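Local coordinates for protein o-succinylbenzoate synthase (PDB 2OZT) that converts 2-succinyl-6-hydroxy-2,4-cyclohexadiene-1-carboxylate to 2-succinylbenzoate with loss of water, a divalent-metal-dependent step on the route to phylloquinone, at residues 63-68 against 89-94; 132-137 against 191-196; 15-20 against 24-29; 176-181 against 208-213. All coordinates share one frame; numbering follows the deposited sequence.

In the fold
Interactions 1 and 3 both belong to the N-terminal domain, interactions 2 and 4 to the barrel domain. Interaction 1 is a buried, apolar contact between the end of helix 58-67 and helix 85-97, centred on one phenylalanine, and interaction 4 is its counterpart on the barrel, with a leucine in the middle. Interaction 3 is a surface hairpin held by backbone hydrogen bonds. Interaction 2 is the polar one: partly buried, it spans strand 163-167 on the barrel's inner side with charges, a water and a phosphate, and includes a metal ligand. Interactions 2 and 4 touch where Val195 CG2 meets Phe181 CE1 at 3.6 Å, since strand 192-196 lies in sequence between the two helices of interaction 4.

Interaction 1. Residues 63-68 against 89-94; sequences ALCQQL and FGFATA
Phe91 and Leu68 both set CG opposite their own carbonyl carbon (chi1 -82° and -70°), and with these settings the two side chains run at each other from opposite directions. They meet at the far end of the ring: Leu68 CD1 lies 3.4 Å from Phe91 CZ. The same methyl is 3.9 Å from both Phe91 CE1 and Phe91 CE2, so it is centred on the ring's apex, though its approach is oblique. For two carbons this is close packing. Leu64 comes in beside it and slides past the phenylalanine in the reverse sense, leaving CD2 4.1 Å from Phe91 CE2, again obliquely. Cys65 adds a sulfur-aromatic contact of the edge type, for its SG stands 5.2 Å from the centroid of the Phe91 ring and 77° off the ring normal. The evidence that one residue carries the contact lies in the spacing: the nearest pair of CA atoms, those of Cys65 and Phe91, are still 10.0 Å apart, and Phe91 supplies 71 of the 127 Å² buried. With an alanine in place of Phe91, Leu68 CD1 and the Cys65 sulfur would probably lose the ring they share, leaving a gap between the two helices. Trp5 of strand 3-20 meets the Phe91 ring edge-to-face and also touches Cys65 and Leu68, while Ile80 packs against Leu64 and Phe91. The arrangement thus joins helix 58-67, helix 85-97 and the antiparallel sheet, as fits the N-terminal alpha+beta domain of the enolase superfamily, whose helices pack on its sheet.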
# COMPACT_ATOMS: atom_id res chain seq x y z
N ALA A 63 3.46 11.07 -20.38
CA ALA A 63 3.73 10.80 -21.79
C ALA A 63 2.70 9.80 -22.33
O ALA A 63 2.15 9.98 -23.42
CB ALA A 63 5.12 10.27 -21.97
N LEU A 64 2.40 8.75 -21.56
CA LEU A 64 1.36 7.80 -21.92
C LEU A 64 0.05 8.51 -22.15
O LEU A 64 -0.60 8.29 -23.20
CB LEU A 64 1.15 6.79 -20.78
CG LEU A 64 -0.02 5.85 -21.08
CD1 LEU A 64 0.27 4.82 -22.19
CD2 LEU A 64 -0.55 5.22 -19.81
N CYS A 65 -0.37 9.37 -21.22
CA CYS A 65 -1.65 10.07 -21.38
C CYS A 65 -1.66 10.89 -22.66
O CYS A 65 -2.69 10.99 -23.31
CB CYS A 65 -1.95 10.96 -20.18
SG CYS A 65 -2.42 9.93 -18.75
N GLN A 66 -0.52 11.46 -23.04
CA GLN A 66 -0.49 12.31 -24.24
C GLN A 66 -0.44 11.50 -25.52
O GLN A 66 -0.71 12.04 -26.61
CB GLN A 66 0.73 13.27 -24.17
CG GLN A 66 0.55 14.25 -23.05
CD GLN A 66 1.57 15.35 -23.05
OE1 GLN A 66 2.77 15.11 -23.18
NE2 GLN A 66 1.08 16.56 -22.90
N GLN A 67 -0.09 10.22 -25.42
CA GLN A 67 0.01 9.34 -26.59
C GLN A 67 -1.29 8.61 -26.90
O GLN A 67 -1.52 8.21 -28.05
CB GLN A 67 1.11 8.29 -26.39
CG GLN A 67 2.55 8.84 -26.46
CD GLN A 67 3.50 8.00 -25.65
OE1 GLN A 67 3.18 6.86 -25.28
NE2 GLN A 67 4.69 8.55 -25.36
N LEU A 68 -2.14 8.42 -25.90
CA LEU A 68 -3.42 7.70 -26.12
C LEU A 68 -4.41 8.47 -26.98
O LEU A 68 -4.46 9.70 -26.93
CB LEU A 68 -4.08 7.39 -24.78
CG LEU A 68 -3.34 6.35 -23.96
CD1 LEU A 68 -3.91 6.37 -22.52
CD2 LEU A 68 -3.47 4.94 -24.55
N PHE A 89 -3.66 0.76 -13.28
CA PHE A 89 -4.66 0.88 -12.21
C PHE A 89 -5.58 2.06 -12.46
O PHE A 89 -6.82 1.94 -12.37
CB PHE A 89 -3.94 1.07 -10.85
CG PHE A 89 -4.84 1.55 -9.74
CD1 PHE A 89 -5.58 0.67 -8.97
CD2 PHE A 89 -4.99 2.93 -9.48
CE1 PHE A 89 -6.37 1.10 -7.93
CE2 PHE A 89 -5.82 3.38 -8.44
CZ PHE A 89 -6.51 2.47 -7.65
N GLY A 90 -4.99 3.20 -12.81
CA GLY A 90 -5.84 4.39 -12.99
C GLY A 90 -6.86 4.24 -14.11
O GLY A 90 -8.04 4.56 -13.90
N PHE A 91 -6.39 3.75 -15.26
CA PHE A 91 -7.34 3.60 -16.38
C PHE A 91 -8.35 2.51 -16.10
O PHE A 91 -9.52 2.69 -16.40
CB PHE A 91 -6.59 3.36 -17.66
CG PHE A 91 -6.08 4.64 -18.29
CD1 PHE A 91 -6.98 5.45 -19.03
CD2 PHE A 91 -4.76 5.09 -18.06
CE1 PHE A 91 -6.54 6.65 -19.62
CE2 PHE A 91 -4.32 6.29 -18.62
CZ PHE A 91 -5.21 7.05 -19.40
N ALA A 92 -7.94 1.39 -15.53
CA ALA A 92 -8.87 0.29 -15.28
C ALA A 92 -9.95 0.69 -14.30
O ALA A 92 -11.16 0.45 -14.51
CB ALA A 92 -8.13 -0.95 -14.81
N THR A 93 -9.57 1.36 -13.22
CA THR A 93 -10.54 1.80 -12.21
C THR A 93 -11.45 2.93 -12.74
O THR A 93 -12.65 2.97 -12.42
CB THR A 93 -9.86 2.15 -10.85
OG1 THR A 93 -8.90 3.18 -11.05
CG2 THR A 93 -9.15 0.90 -10.21
N ALA A 94 -10.89 3.83 -13.53
CA ALA A 94 -11.71 4.87 -14.12
C ALA A 94 -12.77 4.22 -15.01
O ALA A 94 -13.94 4.59 -14.92
CB ALA A 94 -10.83 5.82 -14.94

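Interaction 2. Residues 132-137 against 191-196; sequences QTTFKW and KIEYVE. With PO4 (phosphate ion), chain B.
Lys136 and Glu196 cross at about a right angle, and so do Thr134 and Glu193, both pairs inside the barrel. In the first, the lysine chain lies across the carboxylate: Lys136 CD is 3.2 Å from Glu196 OE1, whereas Lys136 NZ stands 4.0 Å from that oxygen, a long salt bridge. A bend at chi3 (75°) turns the ammonium aside, and a water bridges, accepting from Lys136 NZ at 2.8 Å and donating to Glu196 OE2 at 2.6 Å. The stronger partner of the lysine is the metal ligand Asp167. In the second pair, Thr134 CG2 comes within 3.9 Å of Glu193 OE1, and both residues face a phosphate probably taken from the crystallisation liquor. Thr134 OG1 is equally near phosphate O1 and O3, and which accepts is not settled. Glu193 OE2 lies 2.5 Å from phosphate O2, so close that one of them probably holds a proton. A glutamine in place of Glu193 is likely to leave Arg165, salt-bridged to Glu193 OE1, without its carboxylate partner. Strand 163-167 runs between these two strands. Glu196 is a magnesium ligand; here a sodium ion lies about 3 Å from its side chain. Lys136 and the predicted proton donor Lys138 form the KxK motif of the muconate lactonizing enzyme group, Lys136 beside metal ligands Asp167 and Glu196 of the barrel active site.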
# COMPACT_ATOMS: atom_id res chain seq x y z
N GLN A 132 -8.64 0.71 17.14
CA GLN A 132 -7.58 0.04 16.33
C GLN A 132 -6.80 -0.91 17.21
O GLN A 132 -6.34 -0.52 18.27
CB GLN A 132 -6.67 1.10 15.72
CG GLN A 132 -7.41 2.01 14.75
CD GLN A 132 -6.52 3.08 14.26
OE1 GLN A 132 -6.39 4.15 14.87
NE2 GLN A 132 -5.88 2.81 13.15
N THR A 133 -6.64 -2.15 16.74
CA THR A 133 -6.08 -3.21 17.57
C THR A 133 -4.85 -3.84 16.93
O THR A 133 -4.21 -4.69 17.56
CB THR A 133 -7.14 -4.29 17.92
OG1 THR A 133 -7.67 -4.82 16.70
CG2 THR A 133 -8.23 -3.68 18.79
N THR A 134 -4.52 -3.42 15.71
CA THR A 134 -3.28 -3.87 15.05
C THR A 134 -2.43 -2.65 14.85
O THR A 134 -2.94 -1.56 14.51
CB THR A 134 -3.60 -4.47 13.67
OG1 THR A 134 -4.40 -5.64 13.88
CG2 THR A 134 -2.34 -4.87 12.92
N PHE A 135 -1.12 -2.81 15.10
CA PHE A 135 -0.17 -1.72 15.09
C PHE A 135 1.02 -2.07 14.23
O PHE A 135 1.34 -3.25 14.09
CB PHE A 135 0.36 -1.49 16.53
CG PHE A 135 -0.74 -1.07 17.48
CD1 PHE A 135 -1.06 0.26 17.62
CD2 PHE A 135 -1.47 -2.02 18.16
CE1 PHE A 135 -2.10 0.66 18.47
CE2 PHE A 135 -2.51 -1.63 19.02
CZ PHE A 135 -2.85 -0.29 19.13
N LYS A 136 1.68 -1.04 13.71
CA LYS A 136 2.97 -1.26 13.00
C LYS A 136 3.97 -0.30 13.56
O LYS A 136 3.73 0.91 13.56
CB LYS A 136 2.81 -1.03 11.49
CG LYS A 136 4.15 -1.33 10.73
CD LYS A 136 3.99 -1.26 9.19
CE LYS A 136 3.91 0.16 8.70
NZ LYS A 136 4.19 0.35 7.23
N TRP A 137 5.07 -0.84 14.09
CA TRP A 137 6.11 -0.01 14.71
C TRP A 137 7.37 -0.06 13.86
O TRP A 137 7.77 -1.13 13.39
CB TRP A 137 6.42 -0.59 16.10
CG TRP A 137 7.51 0.15 16.88
CD1 TRP A 137 7.67 1.50 16.97
CD2 TRP A 137 8.53 -0.45 17.67
NE1 TRP A 137 8.78 1.79 17.77
CE2 TRP A 137 9.32 0.61 18.19
CE3 TRP A 137 8.88 -1.77 17.98
CZ2 TRP A 137 10.43 0.38 19.04
CZ3 TRP A 137 10.01 -2.00 18.80
CH2 TRP A 137 10.77 -0.91 19.32
N LYS A 191 1.49 -11.87 20.01
CA LYS A 191 1.15 -10.53 19.52
C LYS A 191 1.96 -10.12 18.27
O LYS A 191 1.48 -9.30 17.51
CB LYS A 191 1.27 -9.45 20.62
CG LYS A 191 0.33 -9.63 21.83
CD LYS A 191 0.55 -8.54 22.90
CE LYS A 191 -0.46 -8.72 24.09
NZ LYS A 191 0.08 -8.21 25.41
N ILE A 192 3.13 -10.71 18.05
CA ILE A 192 3.93 -10.41 16.79
C ILE A 192 3.39 -11.04 15.49
O ILE A 192 3.46 -12.25 15.29
CB ILE A 192 5.45 -10.74 16.95
CG1 ILE A 192 6.05 -9.96 18.14
CG2 ILE A 192 6.21 -10.40 15.71
CD1 ILE A 192 6.33 -8.48 17.88
N GLU A 193 2.90 -10.22 14.58
CA GLU A 193 2.28 -10.76 13.39
C GLU A 193 3.30 -11.08 12.30
O GLU A 193 3.26 -12.15 11.68
CB GLU A 193 1.26 -9.75 12.88
CG GLU A 193 0.37 -10.29 11.77
CD GLU A 193 -0.68 -9.30 11.31
OE1 GLU A 193 -0.61 -8.11 11.68
OE2 GLU A 193 -1.59 -9.73 10.58
N TYR A 194 4.19 -10.14 12.04
CA TYR A 194 5.29 -10.36 11.12
C TYR A 194 6.32 -9.28 11.26
O TYR A 194 6.06 -8.22 11.90
CB TYR A 194 4.81 -10.43 9.66
CG TYR A 194 3.92 -9.30 9.10
CD1 TYR A 194 2.58 -9.58 8.80
CD2 TYR A 194 4.39 -8.02 8.86
CE1 TYR A 194 1.74 -8.61 8.21
CE2 TYR A 194 3.54 -7.02 8.28
CZ TYR A 194 2.24 -7.34 7.98
OH TYR A 194 1.47 -6.35 7.41
N VAL A 195 7.51 -9.56 10.71
CA VAL A 195 8.54 -8.56 10.48
C VAL A 195 8.45 -8.17 8.99
O VAL A 195 8.51 -9.03 8.12
CB VAL A 195 9.97 -9.08 10.85
CG1 VAL A 195 10.99 -8.04 10.48
CG2 VAL A 195 10.07 -9.47 12.33
N GLU A 196 8.32 -6.89 8.75
CA GLU A 196 8.14 -6.38 7.39
C GLU A 196 9.46 -5.92 6.79
O GLU A 196 10.19 -5.13 7.43
CB GLU A 196 7.15 -5.22 7.40
CG GLU A 196 6.74 -4.73 6.02
CD GLU A 196 5.61 -3.72 6.14
OE1 GLU A 196 5.13 -3.51 7.26
OE2 GLU A 196 5.17 -3.19 5.10
P PO4 B . -4.51 -8.40 11.52
O1 PO4 B . -5.45 -7.24 11.51
O2 PO4 B . -3.49 -8.11 10.47
O3 PO4 B . -3.83 -8.44 12.89
O4 PO4 B . -4.98 -9.82 11.29
O HOH W 1 3.42 -1.30 5.11

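Interaction 3. Residues 15-20 against 24-29; sequences QEPLTT and VWRSRS
Pro17 precedes the pairing and packs CB against Val24, 3.7 Å from Val24 CG1, while its CA makes a bent CA-H...O contact with Trp25 O. The guanidinium of Arg26 also approaches Pro17 CB, obliquely. Leu18 forms the antiparallel hydrogen-bonded pair with Trp25: Leu18 N gives to Trp25 O at 3.0 Å, and Trp25 N returns a bond to Leu18 O at 2.8 Å. The two side chains lie side by side and point the same way, their CB atoms 4.0 Å apart. Leu18 CD2 sits over one face of the indole. Trp25 was modelled in two conformations, so contacts of its ring hold for one of them. Thr19 makes the next, non-hydrogen-bonded pair with Val24, on the other face of the sheet, where Thr19 CG2 meets Val24 CG2 at 4.0 Å. Thr20 turns its OG1 between backbone N and carbonyl carbon (chi1 65°), where it bonds to Gly23 O and Gln22 N across the turn. This puts its CG2 against the indole, obliquely, 3.5 Å from Trp25 NE1. The strand axes run 155° apart, a twisted beta hairpin whose Thr20 side chain comes within about 5 Å of that of Lys138, the predicted proton donor. Strand 23-36 has strand 42-47 on its other side, while loop residues Leu50 and Pro51 touch Trp25 and Trp303 packs on Leu18.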
# COMPACT_ATOMS: atom_id res chain seq x y z
N GLN A 15 0.06 16.80 4.67
CA GLN A 15 -0.47 17.52 5.84
C GLN A 15 0.67 17.85 6.82
O GLN A 15 0.62 18.87 7.52
CB GLN A 15 -1.56 16.70 6.54
CG GLN A 15 -2.07 17.37 7.80
CD GLN A 15 -3.35 16.76 8.35
OE1 GLN A 15 -4.40 17.42 8.36
NE2 GLN A 15 -3.28 15.51 8.79
N GLU A 16 1.66 16.98 6.87
CA GLU A 16 2.92 17.29 7.50
C GLU A 16 3.99 16.49 6.81
O GLU A 16 3.69 15.48 6.16
CB GLU A 16 2.87 17.06 9.03
CG GLU A 16 2.61 15.61 9.46
CD GLU A 16 2.46 15.47 10.97
OE1 GLU A 16 3.46 15.72 11.65
OE2 GLU A 16 1.38 15.09 11.45
N PRO A 17 5.25 16.94 6.89
CA PRO A 17 6.32 16.29 6.15
C PRO A 17 6.54 14.86 6.62
O PRO A 17 6.32 14.57 7.80
CB PRO A 17 7.56 17.14 6.46
CG PRO A 17 7.21 17.92 7.70
CD PRO A 17 5.72 18.11 7.66
N LEU A 18 6.97 14.00 5.70
CA LEU A 18 7.30 12.61 6.03
C LEU A 18 8.79 12.33 5.88
O LEU A 18 9.34 12.38 4.79
CB LEU A 18 6.51 11.63 5.14
CG LEU A 18 6.85 10.14 5.23
CD1 LEU A 18 6.46 9.53 6.57
CD2 LEU A 18 6.18 9.39 4.09
N THR A 19 9.42 12.00 7.00
CA THR A 19 10.84 11.65 6.98
C THR A 19 11.00 10.14 6.85
O THR A 19 10.43 9.36 7.62
CB THR A 19 11.59 12.14 8.24
OG1 THR A 19 11.13 13.45 8.61
CG2 THR A 19 13.10 12.17 7.98
N THR A 20 11.76 9.74 5.85
CA THR A 20 12.21 8.36 5.70
C THR A 20 13.73 8.37 5.74
O THR A 20 14.36 9.44 5.74
CB THR A 20 11.81 7.79 4.35
OG1 THR A 20 12.50 8.52 3.32
CG2 THR A 20 10.28 7.89 4.14
N VAL A 24 13.20 13.65 3.17
CA VAL A 24 11.93 14.18 3.66
C VAL A 24 11.01 14.49 2.48
O VAL A 24 11.39 15.21 1.56
CB VAL A 24 12.14 15.47 4.50
CG1 VAL A 24 10.84 15.87 5.19
CG2 VAL A 24 13.26 15.28 5.53
N TRP A 25 9.81 13.90 2.53
CA TRP A 25 8.72 14.09 1.56
C TRP A 25 7.89 15.33 1.96
O TRP A 25 7.53 15.46 3.13
CB TRP A 25 7.78 12.87 1.58
CG TRP A 25 8.37 11.53 1.16
CD1 TRP A 25 9.28 10.76 1.85
CD2 TRP A 25 8.06 10.79 -0.04
NE1 TRP A 25 9.56 9.61 1.15
CE2 TRP A 25 8.83 9.60 -0.01
CE3 TRP A 25 7.22 11.03 -1.14
CZ2 TRP A 25 8.78 8.65 -1.04
CZ3 TRP A 25 7.18 10.09 -2.16
CH2 TRP A 25 7.95 8.91 -2.10
N ARG A 26 7.57 16.21 1.00
CA ARG A 26 6.73 17.39 1.32
C ARG A 26 5.41 17.51 0.52
O ARG A 26 4.53 18.30 0.86
CB ARG A 26 7.56 18.67 1.20
CG ARG A 26 8.70 18.68 2.21
CD ARG A 26 9.71 19.80 1.98
NE ARG A 26 10.88 19.60 2.85
CZ ARG A 26 10.88 19.77 4.17
NH1 ARG A 26 9.77 20.15 4.81
NH2 ARG A 26 11.99 19.55 4.86
N SER A 27 5.27 16.67 -0.51
CA SER A 27 4.11 16.75 -1.36
C SER A 27 3.98 15.41 -2.06
O SER A 27 4.91 14.60 -2.03
CB SER A 27 4.30 17.85 -2.41
OG SER A 27 5.30 17.48 -3.34
N ARG A 28 2.80 15.18 -2.64
CA ARG A 28 2.56 14.04 -3.54
C ARG A 28 1.97 14.59 -4.82
O ARG A 28 1.14 15.48 -4.76
CB ARG A 28 1.55 13.03 -2.95
CG ARG A 28 2.20 12.03 -1.99
CD ARG A 28 2.92 11.01 -2.81
NE ARG A 28 2.09 9.88 -3.25
CZ ARG A 28 2.24 9.22 -4.41
NH1 ARG A 28 1.51 8.12 -4.62
NH2 ARG A 28 3.08 9.67 -5.35
N SER A 29 2.37 14.01 -5.95
CA SER A 29 1.85 14.42 -7.27
C SER A 29 1.24 13.19 -7.95
O SER A 29 1.56 12.05 -7.60
CB SER A 29 2.97 14.98 -8.13
OG SER A 29 3.46 16.18 -7.54

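Interaction 4. Residues 176-181 against 208-213; sequences TANRWF and LSLAQT
Leu210 meets Ala177 and Phe181 through its two methyl branches, and these apolar touches carry most of the contact. Its CD1 lies 4.0 Å from Ala177 CB, and its CD2 lies 4.2 Å from Phe181 CD2, slanting to the ring. With CG opposite the carbonyl carbon (chi1 -78°), the leucine reaches out between positions one helical turn apart on the facing helix, and it accounts for 77 of the 136 Å² buried. A mixed contact follows: Asn178 OD1 comes to 3.8 Å from Leu210 CD2, the two side chains crossing at a slant. This asparagine was modelled in two conformations, so the approach holds for one of them. The axes of the short helical segments are 11.6 Å apart and only 12° from parallel, as expected of successive helices on the outside of the (beta/alpha)7beta barrel of the enolase superfamily, where each follows its strand in the same sense. With the CA atoms of Asn178 and Leu210 still 7.8 Å apart, the gap is spanned chiefly by Leu210. Beneath them Ile218, from the strand following helix 204-213, packs on both Phe181 and Leu210. The hydrogen bonds here run within each segment. Phe181 N bonds to Ala177 O, the helical bond that links the two residues touching the leucine. In 208-213, Thr213 OG1 donates to Ser209 O at 2.8 Å, tilted 30° from the carbonyl plane.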
# COMPACT_ATOMS: atom_id res chain seq x y z
N THR A 176 22.48 -8.66 11.34
CA THR A 176 21.51 -8.02 12.24
C THR A 176 20.12 -8.67 12.16
O THR A 176 19.48 -8.91 13.18
CB THR A 176 21.40 -6.51 11.95
OG1 THR A 176 22.67 -5.91 12.21
CG2 THR A 176 20.32 -5.79 12.83
N ALA A 177 19.64 -8.92 10.94
CA ALA A 177 18.35 -9.56 10.76
C ALA A 177 18.36 -10.92 11.45
O ALA A 177 17.43 -11.29 12.17
CB ALA A 177 18.04 -9.74 9.27
N ASN A 178 19.43 -11.68 11.23
CA ASN A 178 19.50 -12.98 11.84
C ASN A 178 19.46 -12.95 13.37
O ASN A 178 18.77 -13.76 13.99
CB ASN A 178 20.73 -13.70 11.31
CG ASN A 178 20.53 -15.16 11.27
OD1 ASN A 178 20.19 -15.73 10.23
ND2 ASN A 178 20.68 -15.80 12.41
N ARG A 179 20.18 -11.97 13.96
CA ARG A 179 20.17 -11.81 15.43
C ARG A 179 18.77 -11.43 15.93
O ARG A 179 18.29 -11.95 16.94
CB ARG A 179 21.21 -10.79 15.86
CG ARG A 179 22.65 -11.32 15.72
CD ARG A 179 23.66 -10.56 16.62
NE ARG A 179 23.51 -9.11 16.47
CZ ARG A 179 23.95 -8.40 15.43
NH1 ARG A 179 24.58 -8.99 14.43
NH2 ARG A 179 23.75 -7.08 15.39
N TRP A 180 18.07 -10.55 15.17
CA TRP A 180 16.70 -10.19 15.51
C TRP A 180 15.73 -11.36 15.47
O TRP A 180 14.91 -11.54 16.37
CB TRP A 180 16.21 -9.13 14.53
CG TRP A 180 16.17 -7.72 15.08
CD1 TRP A 180 17.02 -6.71 14.77
CD2 TRP A 180 15.19 -7.19 15.96
NE1 TRP A 180 16.62 -5.54 15.43
CE2 TRP A 180 15.50 -5.83 16.17
CE3 TRP A 180 14.06 -7.73 16.58
CZ2 TRP A 180 14.70 -4.99 17.00
CZ3 TRP A 180 13.30 -6.91 17.43
CH2 TRP A 180 13.61 -5.55 17.59
N PHE A 181 15.85 -12.20 14.44
CA PHE A 181 14.95 -13.34 14.38
C PHE A 181 15.22 -14.34 15.49
O PHE A 181 14.29 -14.97 15.97
CB PHE A 181 14.95 -13.97 12.99
CG PHE A 181 14.16 -13.16 11.99
CD1 PHE A 181 12.78 -13.05 12.14
CD2 PHE A 181 14.78 -12.50 10.95
CE1 PHE A 181 12.04 -12.27 11.25
CE2 PHE A 181 14.06 -11.73 10.06
CZ PHE A 181 12.68 -11.60 10.22
N LEU A 208 14.53 -14.73 1.15
CA LEU A 208 13.85 -16.00 0.96
C LEU A 208 14.31 -17.07 1.96
O LEU A 208 13.50 -17.73 2.62
CB LEU A 208 14.02 -16.46 -0.49
CG LEU A 208 13.33 -17.76 -0.88
CD1 LEU A 208 11.78 -17.66 -0.75
CD2 LEU A 208 13.75 -18.17 -2.31
N SER A 209 15.64 -17.19 2.13
CA SER A 209 16.19 -18.15 3.07
C SER A 209 15.75 -17.88 4.52
O SER A 209 15.36 -18.79 5.24
CB SER A 209 17.72 -18.17 3.01
OG SER A 209 18.18 -19.12 3.93
N LEU A 210 15.75 -16.60 4.92
CA LEU A 210 15.22 -16.26 6.24
C LEU A 210 13.76 -16.69 6.37
O LEU A 210 13.37 -17.32 7.34
CB LEU A 210 15.32 -14.75 6.50
CG LEU A 210 16.70 -14.20 6.89
CD1 LEU A 210 16.64 -12.67 6.87
CD2 LEU A 210 17.12 -14.76 8.27
N ALA A 211 12.92 -16.33 5.39
CA ALA A 211 11.53 -16.69 5.56
C ALA A 211 11.32 -18.20 5.69
O ALA A 211 10.40 -18.64 6.36
CB ALA A 211 10.75 -16.18 4.40
N GLN A 212 12.15 -18.95 4.96
CA GLN A 212 12.05 -20.41 4.96
C GLN A 212 12.61 -21.08 6.23
O GLN A 212 12.41 -22.26 6.44
CB GLN A 212 12.78 -20.97 3.74
CG GLN A 212 12.07 -20.61 2.42
CD GLN A 212 12.94 -20.88 1.18
OE1 GLN A 212 14.17 -20.81 1.25
NE2 GLN A 212 12.32 -21.10 0.06
N THR A 213 13.26 -20.30 7.09
CA THR A 213 13.93 -20.94 8.22
C THR A 213 13.58 -20.38 9.59
O THR A 213 13.67 -21.10 10.59
CB THR A 213 15.45 -20.85 8.08
OG1 THR A 213 15.85 -19.49 7.92
CG2 THR A 213 15.93 -21.64 6.87